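Local coordinates for cell surface protein (Putative S-layer protein) (Clostridioides difficile R20291, PDB 5NJL) that probably serves as a surface-layer-associated adhesin of the cell wall, folded into an extended three-domain structure that exhibits cell adhesion in vitro, at residues 68-73 with 212-217; 91-96 with 196-201; 138-143 with 152-157; 243-248 with 258-263. All coordinates share one frame; numbering follows the deposited sequence.

Contact 1: 68-73 with 212-217. With SO4 (sulfate ion), chain R; SO4 (sulfate ion), chain H.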
loop_
_atom_site.group_PDB
_atom_site.type_symbol
_atom_site.label_atom_id
_atom_site.label_comp_id
_atom_site.label_asym_id
_atom_site.label_seq_id
_atom_site.Cartn_x
_atom_site.Cartn_y
_atom_site.Cartn_z
ATOM N N GLY A 68 -16.182 -0.220 -24.950
ATOM C CA GLY A 68 -16.162 -0.257 -26.424
ATOM C C GLY A 68 -14.887 -0.842 -26.993
ATOM O O GLY A 68 -13.887 -1.028 -26.271
ATOM N N GLU A 69 -14.916 -1.121 -28.300
ATOM C CA GLU A 69 -13.744 -1.666 -29.015
ATOM C C GLU A 69 -12.589 -0.678 -28.946
ATOM O O GLU A 69 -12.767 0.520 -29.178
ATOM C CB GLU A 69 -14.094 -1.993 -30.478
ATOM C CG GLU A 69 -15.145 -3.096 -30.670
ATOM C CD GLU A 69 -14.722 -4.479 -30.172
ATOM O OE1 GLU A 69 -13.507 -4.754 -30.037
ATOM O OE2 GLU A 69 -15.620 -5.312 -29.910
ATOM N N ASN A 70 -11.409 -1.166 -28.570
ATOM C CA ASN A 70 -10.205 -0.328 -28.392
ATOM C C ASN A 70 -10.394 0.819 -27.397
ATOM O O ASN A 70 -9.687 1.831 -27.469
ATOM C CB ASN A 70 -9.647 0.174 -29.754
ATOM C CG ASN A 70 -8.473 -0.669 -30.270
ATOM O OD1 ASN A 70 -7.856 -1.431 -29.533
ATOM N ND2 ASN A 70 -8.174 -0.537 -31.545
ATOM N N LYS A 71 -11.333 0.644 -26.462
ATOM C CA LYS A 71 -11.456 1.556 -25.312
ATOM C C LYS A 71 -10.877 0.853 -24.086
ATOM O O LYS A 71 -10.604 -0.362 -24.103
ATOM C CB LYS A 71 -12.908 1.958 -25.050
ATOM C CG LYS A 71 -13.605 2.631 -26.236
ATOM C CD LYS A 71 -12.938 3.936 -26.615
ATOM C CE LYS A 71 -13.764 4.658 -27.661
ATOM N NZ LYS A 71 -13.142 5.961 -27.988
ATOM N N GLU A 72 -10.674 1.638 -23.034
ATOM C CA GLU A 72 -10.138 1.113 -21.793
ATOM C C GLU A 72 -10.749 1.741 -20.548
ATOM O O GLU A 72 -11.369 2.809 -20.597
ATOM C CB GLU A 72 -8.614 1.272 -21.768
ATOM C CG GLU A 72 -8.127 2.703 -21.865
ATOM C CD GLU A 72 -6.619 2.780 -22.051
ATOM O OE1 GLU A 72 -6.082 2.120 -22.972
ATOM O OE2 GLU A 72 -5.980 3.518 -21.276
ATOM N N LEU A 73 -10.523 1.048 -19.439
ATOM C CA LEU A 73 -11.066 1.397 -18.126
ATOM C C LEU A 73 -9.919 1.179 -17.138
ATOM O O LEU A 73 -9.160 0.220 -17.296
ATOM C CB LEU A 73 -12.208 0.425 -17.819
ATOM C CG LEU A 73 -13.371 0.746 -16.907
ATOM C CD1 LEU A 73 -14.027 2.065 -17.305
ATOM C CD2 LEU A 73 -14.371 -0.409 -16.961
ATOM N N LYS A 212 -8.372 -3.276 -21.247
ATOM C CA LYS A 212 -8.390 -2.818 -22.635
ATOM C C LYS A 212 -9.212 -3.781 -23.444
ATOM O O LYS A 212 -8.962 -4.991 -23.417
ATOM C CB LYS A 212 -6.970 -2.753 -23.185
ATOM C CG LYS A 212 -6.136 -1.670 -22.535
ATOM C CD LYS A 212 -4.710 -1.633 -23.076
ATOM C CE LYS A 212 -3.883 -0.582 -22.354
ATOM N NZ LYS A 212 -2.578 -0.293 -23.012
ATOM N N ASN A 213 -10.212 -3.266 -24.151
ATOM C CA ASN A 213 -10.992 -4.120 -25.050
ATOM C C ASN A 213 -10.267 -4.172 -26.409
ATOM O O ASN A 213 -10.662 -3.508 -27.376
ATOM C CB ASN A 213 -12.419 -3.608 -25.216
ATOM C CG ASN A 213 -13.312 -4.601 -25.944
ATOM O OD1 ASN A 213 -12.932 -5.751 -26.176
ATOM N ND2 ASN A 213 -14.523 -4.173 -26.259
ATOM N N SER A 214 -9.191 -4.945 -26.429
ATOM C CA SER A 214 -8.293 -5.023 -27.572
ATOM C C SER A 214 -7.508 -6.317 -27.503
ATOM O O SER A 214 -7.418 -6.962 -26.432
ATOM C CB SER A 214 -7.279 -3.883 -27.572
ATOM O OG SER A 214 -7.850 -2.626 -27.308
ATOM N N ASP A 215 -6.946 -6.690 -28.652
ATOM C CA ASP A 215 -6.065 -7.847 -28.781
ATOM C C ASP A 215 -4.676 -7.245 -28.669
ATOM O O ASP A 215 -4.280 -6.427 -29.514
ATOM C CB ASP A 215 -6.295 -8.533 -30.147
ATOM C CG ASP A 215 -5.578 -9.891 -30.280
ATOM O OD1 ASP A 215 -4.614 -10.176 -29.537
ATOM O OD2 ASP A 215 -5.978 -10.678 -31.155
ATOM N N LEU A 216 -3.935 -7.639 -27.636
ATOM C CA LEU A 216 -2.689 -6.961 -27.263
ATOM C C LEU A 216 -1.444 -7.719 -27.715
ATOM O O LEU A 216 -1.391 -8.960 -27.669
ATOM C CB LEU A 216 -2.616 -6.791 -25.744
ATOM C CG LEU A 216 -3.833 -6.140 -25.089
ATOM C CD1 LEU A 216 -3.677 -6.193 -23.570
ATOM C CD2 LEU A 216 -4.027 -4.718 -25.586
ATOM N N ASN A 217 -0.440 -6.960 -28.136
ATOM C CA ASN A 217 0.814 -7.530 -28.571
ATOM C C ASN A 217 1.886 -6.464 -28.472
ATOM O O ASN A 217 1.594 -5.286 -28.638
ATOM C CB ASN A 217 0.687 -8.050 -30.011
ATOM C CG ASN A 217 1.496 -9.298 -30.243
ATOM O OD1 ASN A 217 2.490 -9.280 -30.981
ATOM N ND2 ASN A 217 1.088 -10.396 -29.602
HETATM S S SO4 R . -18.409 -0.466 -29.622
HETATM O O1 SO4 R . -19.326 -0.394 -30.783
HETATM O O2 SO4 R . -18.680 0.692 -28.732
HETATM O O3 SO4 R . -17.013 -0.402 -30.106
HETATM O O4 SO4 R . -18.626 -1.749 -28.904
HETATM S S SO4 H . -17.402 -7.362 -26.638
HETATM O O1 SO4 H . -18.580 -7.116 -25.769
HETATM O O2 SO4 H . -17.885 -7.963 -27.908
HETATM O O3 SO4 H . -16.520 -8.341 -25.954
HETATM O O4 SO4 H . -16.687 -6.094 -26.940
HETATM O O HOH W 1 -7.712 -0.467 -25.620
#
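Asn213 points its side chain at the turn made by residues 68-73, and its amide lies at a slant to the carboxylate of Glu69, the two planes 42° apart. In Asn213 a chi1 of -170° sets CG anti to the backbone N; CB of the same residue rests 3.2 Å from Gly68 O. Asn213 ND2 gives a hydrogen bond to O4 of a sulfate at 3.0 Å. A second sulfate takes the backbone N-H of Glu69 through its O3.

Gly68 to Lys71 form a type II beta turn, and Asn70 suits its third position, since asparagine tolerates the positive phi of 57°. Around Asn70 the two segments are tied twice. Its N-H meets Asn213 O at 2.7 Å, while its OD1 accepts the hydroxyl of Ser214 in the carbonyl plane at a short 2.5 Å. The other half of that amide, ND2, binds Ile272 O on strand 271-278. At the last residue of the turn, Asn213 N reaches Lys71 O at 2.9 Å in a nearly straight bond.

Glu72 and Lys212, an antiparallel non-hydrogen-bonded pair, lay their side chains side by side and pointing the same way, with Glu72 OE1 3.5 Å from Lys212 CE. Their two charges are near each other but form no salt bridge; the strongest partners lie outside, Lys263 for Glu72 and Glu273 for Lys212. The contact thus joins the start of strand 72-79 to the link between strands 204-212 and 215-219 through polar groups, and its two sulfates, probably from the crystallisation liquor, indicate that Glu69 N and Asn213 ND2 can donate to anions.

Contact 2: 91-96 with 196-201. With SO4 (sulfate ion), chain G; SO4 (sulfate ion), chain P.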
loop_
_atom_site.group_PDB
_atom_site.type_symbol
_atom_site.label_atom_id
_atom_site.label_comp_id
_atom_site.label_asym_id
_atom_site.label_seq_id
_atom_site.Cartn_x
_atom_site.Cartn_y
_atom_site.Cartn_z
ATOM N N VAL A 91 -9.465 -4.785 12.277
ATOM C CA VAL A 91 -9.782 -3.423 12.677
ATOM C C VAL A 91 -9.044 -2.374 11.845
ATOM O O VAL A 91 -8.055 -2.678 11.177
ATOM C CB VAL A 91 -9.519 -3.205 14.183
ATOM C CG1 VAL A 91 -10.310 -4.228 14.995
ATOM C CG2 VAL A 91 -8.039 -3.302 14.518
ATOM N N ALA A 92 -9.556 -1.149 11.913
ATOM C CA ALA A 92 -9.106 -0.025 11.089
ATOM C C ALA A 92 -8.055 0.853 11.755
ATOM O O ALA A 92 -7.418 1.693 11.104
ATOM C CB ALA A 92 -10.309 0.851 10.743
ATOM N N GLU A 93 -7.899 0.674 13.056
ATOM C CA GLU A 93 -7.020 1.520 13.853
ATOM C C GLU A 93 -6.154 0.628 14.761
ATOM O O GLU A 93 -6.531 -0.513 15.107
ATOM C CB GLU A 93 -7.827 2.586 14.617
ATOM C CG GLU A 93 -8.865 2.044 15.573
ATOM C CD GLU A 93 -10.127 1.515 14.875
ATOM O OE1 GLU A 93 -10.721 2.293 14.089
ATOM O OE2 GLU A 93 -10.492 0.334 15.104
ATOM N N ALA A 94 -4.962 1.130 15.062
ATOM C CA ALA A 94 -3.987 0.399 15.879
ATOM C C ALA A 94 -2.896 1.338 16.374
ATOM O O ALA A 94 -2.650 2.402 15.774
ATOM C CB ALA A 94 -3.348 -0.714 15.084
ATOM N N THR A 95 -2.250 0.938 17.477
ATOM C CA THR A 95 -1.059 1.648 17.954
ATOM C C THR A 95 0.038 1.507 16.921
ATOM O O THR A 95 0.289 0.415 16.412
ATOM C CB THR A 95 -0.560 1.069 19.279
ATOM O OG1 THR A 95 -1.634 1.088 20.208
ATOM C CG2 THR A 95 0.634 1.902 19.817
ATOM N N GLU A 96 0.678 2.616 16.585
ATOM C CA GLU A 96 1.786 2.580 15.663
ATOM C C GLU A 96 2.951 1.787 16.250
ATOM O O GLU A 96 3.111 1.714 17.468
ATOM C CB GLU A 96 2.195 4.017 15.267
ATOM C CG GLU A 96 1.129 4.598 14.323
ATOM C CD GLU A 96 1.418 5.970 13.726
ATOM O OE1 GLU A 96 2.187 6.749 14.316
ATOM O OE2 GLU A 96 0.790 6.271 12.678
ATOM N N ALA A 196 0.619 3.339 23.412
ATOM C CA ALA A 196 0.155 4.630 22.978
ATOM C C ALA A 196 -1.232 4.452 22.329
ATOM O O ALA A 196 -1.684 3.324 22.076
ATOM C CB ALA A 196 1.149 5.263 22.012
ATOM N N GLY A 197 -1.911 5.570 22.117
ATOM C CA GLY A 197 -3.274 5.553 21.593
ATOM C C GLY A 197 -3.287 5.026 20.168
ATOM O O GLY A 197 -2.302 5.162 19.436
ATOM N N ALA A 198 -4.374 4.353 19.821
ATOM C CA ALA A 198 -4.548 3.815 18.465
ATOM C C ALA A 198 -4.725 4.965 17.481
ATOM O O ALA A 198 -5.247 6.018 17.830
ATOM C CB ALA A 198 -5.731 2.875 18.398
ATOM N N LYS A 199 -4.211 4.774 16.278
ATOM C CA LYS A 199 -4.326 5.750 15.211
ATOM C C LYS A 199 -4.887 5.045 13.997
ATOM O O LYS A 199 -4.702 3.852 13.827
ATOM C CB LYS A 199 -2.953 6.317 14.868
ATOM C CG LYS A 199 -2.380 7.240 15.953
ATOM C CD LYS A 199 -1.193 8.027 15.397
ATOM C CE LYS A 199 -0.487 8.864 16.455
ATOM N NZ LYS A 199 -1.436 9.735 17.210
ATOM N N ASN A 200 -5.546 5.804 13.137
ATOM C CA ASN A 200 -6.074 5.268 11.885
ATOM C C ASN A 200 -4.939 4.690 11.063
ATOM O O ASN A 200 -3.930 5.356 10.850
ATOM C CB ASN A 200 -6.813 6.391 11.109
ATOM C CG ASN A 200 -7.629 5.856 9.949
ATOM O OD1 ASN A 200 -8.211 4.770 10.025
ATOM N ND2 ASN A 200 -7.688 6.617 8.877
ATOM N N ILE A 201 -5.067 3.439 10.627
ATOM C CA ILE A 201 -4.030 2.805 9.822
ATOM C C ILE A 201 -4.059 3.445 8.420
ATOM O O ILE A 201 -5.140 3.682 7.872
ATOM C CB ILE A 201 -4.226 1.287 9.716
ATOM C CG1 ILE A 201 -4.151 0.629 11.114
ATOM C CG2 ILE A 201 -3.182 0.667 8.799
ATOM C CD1 ILE A 201 -4.738 -0.755 11.171
HETATM S S SO4 G . -5.637 9.410 13.667
HETATM O O1 SO4 G . -6.543 9.942 12.616
HETATM O O2 SO4 G . -6.453 8.818 14.756
HETATM O O3 SO4 G . -4.758 8.400 13.047
HETATM O O4 SO4 G . -4.799 10.505 14.218
HETATM S S SO4 P . -1.708 9.054 22.992
HETATM O O1 SO4 P . -0.875 9.590 21.886
HETATM O O2 SO4 P . -3.089 8.799 22.519
HETATM O O3 SO4 P . -1.776 10.050 24.086
HETATM O O4 SO4 P . -1.096 7.798 23.488
HETATM O O HOH W 2 0.090 4.998 18.056
HETATM O O HOH W 3 -1.347 4.866 11.663
#
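Thr95 and Ala196 meet because chi1 of Thr95 (-55°) sets OG1 anti to its carbonyl carbon and CG2 anti to its backbone N. OG1 then donates to Ala196 O at 2.9 Å, from a position tilted 34° out of the carbonyl plane, while CG2 lies 4.0 Å from Ala196 CB. A threonine serves both needs, its hydroxyl for the carbonyl and its methyl for the alanine. In Ile201, chi1 of -62° puts CG1 anti to the carbonyl carbon, and the CG1-CD1 branch lies against the backbone of Ala92, with CD1 also 4.2 Å from Ala94 CB. Ile83 of strand 83-84 touches both Ala94 and Ile201 and extends this apolar patch.

Strands 93-94 and 199-200 make a small two-stranded antiparallel sheet, bringing together parts of the chain about a hundred residues apart. Ala94 and Lys199 are its hydrogen-bonded pair: Ala94 N gives to Lys199 O at 3.0 Å, and Lys199 N returns to Ala94 O at 2.9 Å, this donor standing well above the carbonyl plane. Ile201 N adds a bond to Ala92 O. The methyl of Ala198 lies against the backbone of Ala94, close to its N and C.

Glu96 lays its carboxylate against the aliphatic part of Lys199, Glu96 CD to Lys199 CD 3.7 Å, the two chains crossing obliquely. A water joins Glu96 N to Gly197 O. Glu93 turns its carboxylate away to Ser33. Two sulfates, probably from the crystallisation liquor, accept the backbone N-H groups of Gly197 and Asn200.

Contact 3: 138-143 with 152-157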
loop_
_atom_site.group_PDB
_atom_site.type_symbol
_atom_site.label_atom_id
_atom_site.label_comp_id
_atom_site.label_asym_id
_atom_site.label_seq_id
_atom_site.Cartn_x
_atom_site.Cartn_y
_atom_site.Cartn_z
ATOM N N LYS A 138 17.672 -2.517 20.535
ATOM C CA LYS A 138 16.549 -2.571 21.470
ATOM C C LYS A 138 16.427 -1.296 22.301
ATOM O O LYS A 138 17.438 -0.662 22.627
ATOM C CB LYS A 138 16.732 -3.755 22.426
ATOM C CG LYS A 138 16.779 -5.124 21.753
ATOM C CD LYS A 138 15.496 -5.473 21.018
ATOM C CE LYS A 138 15.625 -6.824 20.308
ATOM N NZ LYS A 138 14.446 -7.132 19.447
ATOM N N LEU A 139 15.196 -0.939 22.645
ATOM C CA LEU A 139 14.919 0.096 23.651
ATOM C C LEU A 139 14.759 -0.659 24.981
ATOM O O LEU A 139 13.962 -1.593 25.063
ATOM C CB LEU A 139 13.642 0.829 23.296
ATOM C CG LEU A 139 12.980 1.741 24.302
ATOM C CD1 LEU A 139 13.885 2.911 24.617
ATOM C CD2 LEU A 139 11.647 2.231 23.810
ATOM N N VAL A 140 15.536 -0.278 25.986
ATOM C CA VAL A 140 15.507 -0.940 27.290
ATOM C C VAL A 140 15.036 0.086 28.311
ATOM O O VAL A 140 15.708 1.107 28.558
ATOM C CB VAL A 140 16.888 -1.487 27.637
ATOM C CG1 VAL A 140 16.897 -2.207 28.974
ATOM C CG2 VAL A 140 17.409 -2.384 26.509
ATOM N N ILE A 141 13.893 -0.198 28.916
ATOM C CA ILE A 141 13.299 0.657 29.917
ATOM C C ILE A 141 13.496 0.036 31.291
ATOM O O ILE A 141 13.117 -1.124 31.525
ATOM C CB ILE A 141 11.838 0.877 29.587
ATOM C CG1 ILE A 141 11.739 1.627 28.235
ATOM C CG2 ILE A 141 11.143 1.696 30.668
ATOM C CD1 ILE A 141 10.366 1.551 27.642
ATOM N N THR A 142 14.081 0.801 32.218
ATOM C CA THR A 142 14.375 0.280 33.558
ATOM C C THR A 142 13.708 1.197 34.571
ATOM O O THR A 142 13.936 2.413 34.574
ATOM C CB THR A 142 15.880 0.154 33.767
ATOM O OG1 THR A 142 16.357 -0.950 32.993
ATOM C CG2 THR A 142 16.247 -0.063 35.216
ATOM N N LEU A 143 12.909 0.587 35.443
ATOM C CA LEU A 143 12.076 1.273 36.414
ATOM C C LEU A 143 12.483 0.841 37.804
ATOM O O LEU A 143 12.852 -0.327 38.021
ATOM C CB LEU A 143 10.608 0.903 36.207
ATOM C CG LEU A 143 10.029 1.040 34.803
ATOM C CD1 LEU A 143 8.614 0.494 34.739
ATOM C CD2 LEU A 143 10.051 2.482 34.355
ATOM N N SER A 152 12.320 -3.276 41.205
ATOM C CA SER A 152 12.721 -2.825 39.873
ATOM C C SER A 152 12.107 -3.685 38.790
ATOM O O SER A 152 11.619 -4.809 39.044
ATOM C CB SER A 152 14.246 -2.853 39.740
ATOM O OG SER A 152 14.757 -4.184 39.844
ATOM N N LYS A 153 12.177 -3.183 37.567
ATOM C CA LYS A 153 11.711 -3.935 36.400
ATOM C C LYS A 153 12.458 -3.406 35.189
ATOM O O LYS A 153 12.644 -2.193 35.052
ATOM C CB LYS A 153 10.210 -3.724 36.211
ATOM C CG LYS A 153 9.620 -4.469 35.034
ATOM C CD LYS A 153 9.507 -5.953 35.365
ATOM C CE LYS A 153 9.224 -6.758 34.120
ATOM N NZ LYS A 153 8.953 -8.151 34.558
ATOM N N THR A 154 12.898 -4.310 34.329
ATOM C CA THR A 154 13.466 -3.947 33.054
ATOM C C THR A 154 12.598 -4.550 31.957
ATOM O O THR A 154 12.285 -5.752 31.998
ATOM C CB THR A 154 14.933 -4.418 32.933
ATOM O OG1 THR A 154 15.730 -3.649 33.830
ATOM C CG2 THR A 154 15.472 -4.170 31.521
ATOM N N ILE A 155 12.257 -3.736 30.963
ATOM C CA ILE A 155 11.411 -4.144 29.835
ATOM C C ILE A 155 12.191 -3.853 28.561
ATOM O O ILE A 155 12.736 -2.743 28.417
ATOM C CB ILE A 155 10.102 -3.311 29.802
ATOM C CG1 ILE A 155 9.278 -3.490 31.088
ATOM C CG2 ILE A 155 9.249 -3.624 28.579
ATOM C CD1 ILE A 155 8.663 -4.853 31.243
ATOM N N GLU A 156 12.218 -4.831 27.644
ATOM C CA GLU A 156 12.899 -4.697 26.346
ATOM C C GLU A 156 11.859 -4.518 25.232
ATOM O O GLU A 156 10.888 -5.287 25.138
ATOM C CB GLU A 156 13.812 -5.901 26.065
ATOM C CG GLU A 156 14.406 -5.950 24.655
ATOM C CD GLU A 156 15.217 -7.216 24.395
ATOM O OE1 GLU A 156 16.208 -7.424 25.129
ATOM O OE2 GLU A 156 14.856 -7.990 23.466
ATOM N N ILE A 157 12.072 -3.497 24.402
ATOM C CA ILE A 157 11.164 -3.111 23.316
ATOM C C ILE A 157 12.003 -3.146 22.033
ATOM O O ILE A 157 13.129 -2.627 22.002
ATOM C CB ILE A 157 10.576 -1.700 23.548
ATOM C CG1 ILE A 157 9.831 -1.585 24.895
ATOM C CG2 ILE A 157 9.648 -1.284 22.413
ATOM C CD1 ILE A 157 8.563 -2.389 24.999
HETATM O O HOH W 4 12.834 -7.406 21.829
#
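A beta hairpin formed by strands 138-145 and 152-158 brings Leu139 opposite Ile157, Ile141 opposite Ile155 and Leu143 opposite Lys153, the strands running 166° apart. Each of these three pairs is doubly hydrogen-bonded through the backbone, as in Ile141 N to Ile155 O and Ile155 N to Ile141 O, both 2.8 Å.

The two faces differ in chemistry. On one, Leu139 and Ile157 lie side by side, CB to CB 4.0 Å, and Ile141 CD1 approaches Ile157 CG1 at 4.2 Å. Branched aliphatic residues suit this face because helix 101-115 covers part of it, Leu104 and Ala108 touching Leu139 and Ile111 touching Ile141. Lys153 also starts on this face, but its end leads away.

The other face is more polar. Thr142 and Thr154 have OG1 anti to their carbonyl carbons (chi1 -73° and -69°), and the hydroxyls of this non-hydrogen-bonded pair bond to each other at 2.9 Å; the methyl CG2 of Thr154 meets Val140 CG1 at 3.5 Å. At the end of the contact CG, CD and CE of Lys138 lie against the carboxylate of Glu156 in the conformer given, and a water links Lys138 NZ to Glu156 OE2; Glu156 has a second conformer, which makes this pairing less certain. Strand 126-133 flanks strand 138-145 on its other edge, completing a three-stranded antiparallel meander with a helix packed on its largely apolar face.

Contact 4: 243-248 with 258-263. With SO4 (sulfate ion), chain N.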
loop_
_atom_site.group_PDB
_atom_site.type_symbol
_atom_site.label_atom_id
_atom_site.label_comp_id
_atom_site.label_asym_id
_atom_site.label_seq_id
_atom_site.Cartn_x
_atom_site.Cartn_y
_atom_site.Cartn_z
ATOM N N LYS A 243 -6.994 4.483 -36.479
ATOM C CA LYS A 243 -5.698 4.454 -35.840
ATOM C C LYS A 243 -5.635 5.568 -34.798
ATOM O O LYS A 243 -6.090 6.684 -35.055
ATOM C CB LYS A 243 -4.574 4.671 -36.844
ATOM C CG LYS A 243 -4.210 3.453 -37.674
ATOM C CD LYS A 243 -3.115 3.778 -38.674
ATOM C CE LYS A 243 -3.660 4.624 -39.815
ATOM N NZ LYS A 243 -2.623 4.928 -40.825
ATOM N N SER A 244 -5.097 5.248 -33.631
ATOM C CA SER A 244 -4.650 6.276 -32.689
ATOM C C SER A 244 -3.270 5.861 -32.210
ATOM O O SER A 244 -3.079 4.730 -31.758
ATOM C CB SER A 244 -5.642 6.470 -31.533
ATOM O OG SER A 244 -5.699 5.330 -30.710
ATOM N N ILE A 245 -2.305 6.768 -32.366
ATOM C CA ILE A 245 -0.916 6.518 -31.996
ATOM C C ILE A 245 -0.584 7.397 -30.778
ATOM O O ILE A 245 -0.809 8.604 -30.805
ATOM C CB ILE A 245 0.036 6.808 -33.185
ATOM C CG1 ILE A 245 -0.221 5.812 -34.335
ATOM C CG2 ILE A 245 1.488 6.728 -32.740
ATOM C CD1 ILE A 245 0.409 6.187 -35.666
ATOM N N SER A 246 -0.053 6.778 -29.725
ATOM C CA SER A 246 0.208 7.465 -28.460
ATOM C C SER A 246 1.539 8.209 -28.470
ATOM O O SER A 246 2.299 8.139 -29.440
ATOM C CB SER A 246 0.176 6.468 -27.298
ATOM O OG SER A 246 1.386 5.733 -27.182
ATOM N N ASP A 247 1.795 8.903 -27.360
ATOM C CA ASP A 247 2.971 9.756 -27.166
ATOM C C ASP A 247 4.317 9.146 -27.464
ATOM O O ASP A 247 4.666 8.087 -26.934
ATOM C CB ASP A 247 3.047 10.278 -25.718
ATOM C CG ASP A 247 2.221 11.517 -25.502
ATOM O OD1 ASP A 247 1.852 12.184 -26.500
ATOM O OD2 ASP A 247 1.953 11.823 -24.317
ATOM N N ILE A 248 5.037 9.865 -28.328
ATOM C CA ILE A 248 6.504 9.870 -28.476
ATOM C C ILE A 248 7.249 8.755 -27.712
ATOM O O ILE A 248 7.912 7.907 -28.330
ATOM C CB ILE A 248 7.105 11.274 -28.101
ATOM C CG1 ILE A 248 6.217 12.467 -28.552
ATOM C CG2 ILE A 248 8.509 11.443 -28.677
ATOM C CD1 ILE A 248 6.054 12.649 -30.052
ATOM N N TYR A 258 11.817 2.195 -23.742
ATOM C CA TYR A 258 10.789 3.212 -23.978
ATOM C C TYR A 258 9.666 2.513 -24.776
ATOM O O TYR A 258 9.873 1.379 -25.228
ATOM C CB TYR A 258 11.377 4.377 -24.781
ATOM C CG TYR A 258 12.508 5.106 -24.077
ATOM C CD1 TYR A 258 13.806 4.572 -24.033
ATOM C CD2 TYR A 258 12.288 6.337 -23.457
ATOM C CE1 TYR A 258 14.840 5.244 -23.386
ATOM C CE2 TYR A 258 13.313 7.016 -22.805
ATOM C CZ TYR A 258 14.587 6.470 -22.773
ATOM O OH TYR A 258 15.592 7.158 -22.130
ATOM N N LYS A 259 8.496 3.153 -24.930
ATOM C CA LYS A 259 7.409 2.611 -25.778
ATOM C C LYS A 259 6.338 3.597 -26.224
ATOM O O LYS A 259 6.160 4.655 -25.620
ATOM C CB LYS A 259 6.749 1.357 -25.175
ATOM C CG LYS A 259 6.332 1.402 -23.714
ATOM C CD LYS A 259 6.314 -0.022 -23.155
ATOM C CE LYS A 259 5.981 -0.089 -21.673
ATOM N NZ LYS A 259 4.515 -0.200 -21.434
ATOM N N PHE A 260 5.670 3.244 -27.329
ATOM C CA PHE A 260 4.414 3.868 -27.751
ATOM C C PHE A 260 3.414 2.779 -28.183
ATOM O O PHE A 260 3.773 1.604 -28.334
ATOM C CB PHE A 260 4.627 4.937 -28.836
ATOM C CG PHE A 260 4.899 4.390 -30.226
ATOM C CD1 PHE A 260 6.171 3.934 -30.581
ATOM C CD2 PHE A 260 3.896 4.366 -31.192
ATOM C CE1 PHE A 260 6.434 3.446 -31.863
ATOM C CE2 PHE A 260 4.149 3.879 -32.470
ATOM C CZ PHE A 260 5.420 3.416 -32.806
ATOM N N THR A 261 2.154 3.171 -28.327
ATOM C CA THR A 261 1.098 2.224 -28.668
ATOM C C THR A 261 0.405 2.691 -29.932
ATOM O O THR A 261 0.297 3.892 -30.184
ATOM C CB THR A 261 0.046 2.085 -27.541
ATOM O OG1 THR A 261 -0.519 3.370 -27.261
ATOM C CG2 THR A 261 0.671 1.512 -26.291
ATOM N N ILE A 262 -0.044 1.724 -30.729
ATOM C CA ILE A 262 -0.897 1.998 -31.876
ATOM C C ILE A 262 -2.134 1.164 -31.657
ATOM O O ILE A 262 -2.042 -0.061 -31.546
ATOM C CB ILE A 262 -0.280 1.553 -33.230
ATOM C CG1 ILE A 262 1.210 1.879 -33.293
ATOM C CG2 ILE A 262 -1.044 2.182 -34.399
ATOM C CD1 ILE A 262 1.984 0.950 -34.202
ATOM N N LYS A 263 -3.269 1.830 -31.540
ATOM C CA LYS A 263 -4.561 1.147 -31.552
ATOM C C LYS A 263 -5.049 1.238 -32.986
ATOM O O LYS A 263 -4.965 2.301 -33.605
ATOM C CB LYS A 263 -5.561 1.819 -30.615
ATOM C CG LYS A 263 -5.166 1.718 -29.148
ATOM C CD LYS A 263 -6.207 2.328 -28.202
ATOM C CE LYS A 263 -5.901 1.940 -26.753
ATOM N NZ LYS A 263 -6.987 2.193 -25.752
HETATM S S SO4 N . -1.224 9.744 -25.295
HETATM O O1 SO4 N . -1.009 10.398 -26.610
HETATM O O2 SO4 N . -1.819 10.719 -24.350
HETATM O O3 SO4 N . 0.069 9.278 -24.744
HETATM O O4 SO4 N . -2.126 8.571 -25.437
#
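Backbone hydrogen bonds join Ser244 to Lys263 in both directions, with Ser244 N to Lys263 O at 3.0 Å and Lys263 N to Ser244 O at 2.9 Å. One further bond runs from Ser246 N to Thr261 O. Beyond it a side chain takes over the role of the backbone: the hydroxyl of Ser246 lies between its own N and carbonyl carbon (chi1 80°), where OG accepts Thr261 N at 2.9 Å. Serine is short enough to do this just where strand 243-245 has ended. OG1 of Thr261 lies close by, 3.2 Å from Ser246 CB.

Strand 243-245 is an outermost strand of a mixed four-stranded sheet, running antiparallel to strand 258-265, and helix 281-291 packs on the face that carries Ile245, Phe260 and Ile262.

Apolar contacts lie on that face. Ile245 has both neighbours side by side with it and pointing the same way: its CG2 touches Phe260 CD2 at 3.7 Å, and its CG1 meets Ile262 CG2 at 3.7 Å. The beta-branched isoleucines suit an extended strand, and the helix covers them through Lys288 and Leu291, with Leu284 on Phe260.

Polar and charged groups occupy the opposite face. Ser244 OG rests on the methylenes of Lys263, whose extended chain carries NZ on toward residues 68-73. Beyond the strand, Asp247 N gives a hydrogen bond to O3 of a sulfate at 3.2 Å.

In the fold
The four contacts are spread along an elongated molecule. Contacts 1 and 4 lie near one end, their centres about 13 Å apart, and touch directly: Lys263 of contact 4 reaches Glu72 of contact 1 in a salt bridge, NZ to OE1 2.9 Å, so the sheet of 243-248 with 258-263 is tied to the start of strand 72-79. Contacts 2 and 3 sit on the other side of the chain's centre, about 23 Å apart between centres, with nearest atoms about 9 Å apart. Contact 1 and contact 3 are about 60 Å apart, centre to centre. Sulfates lie at contacts 1, 2 and 4, probably from the crystallisation liquor, and do not by themselves identify a functional site.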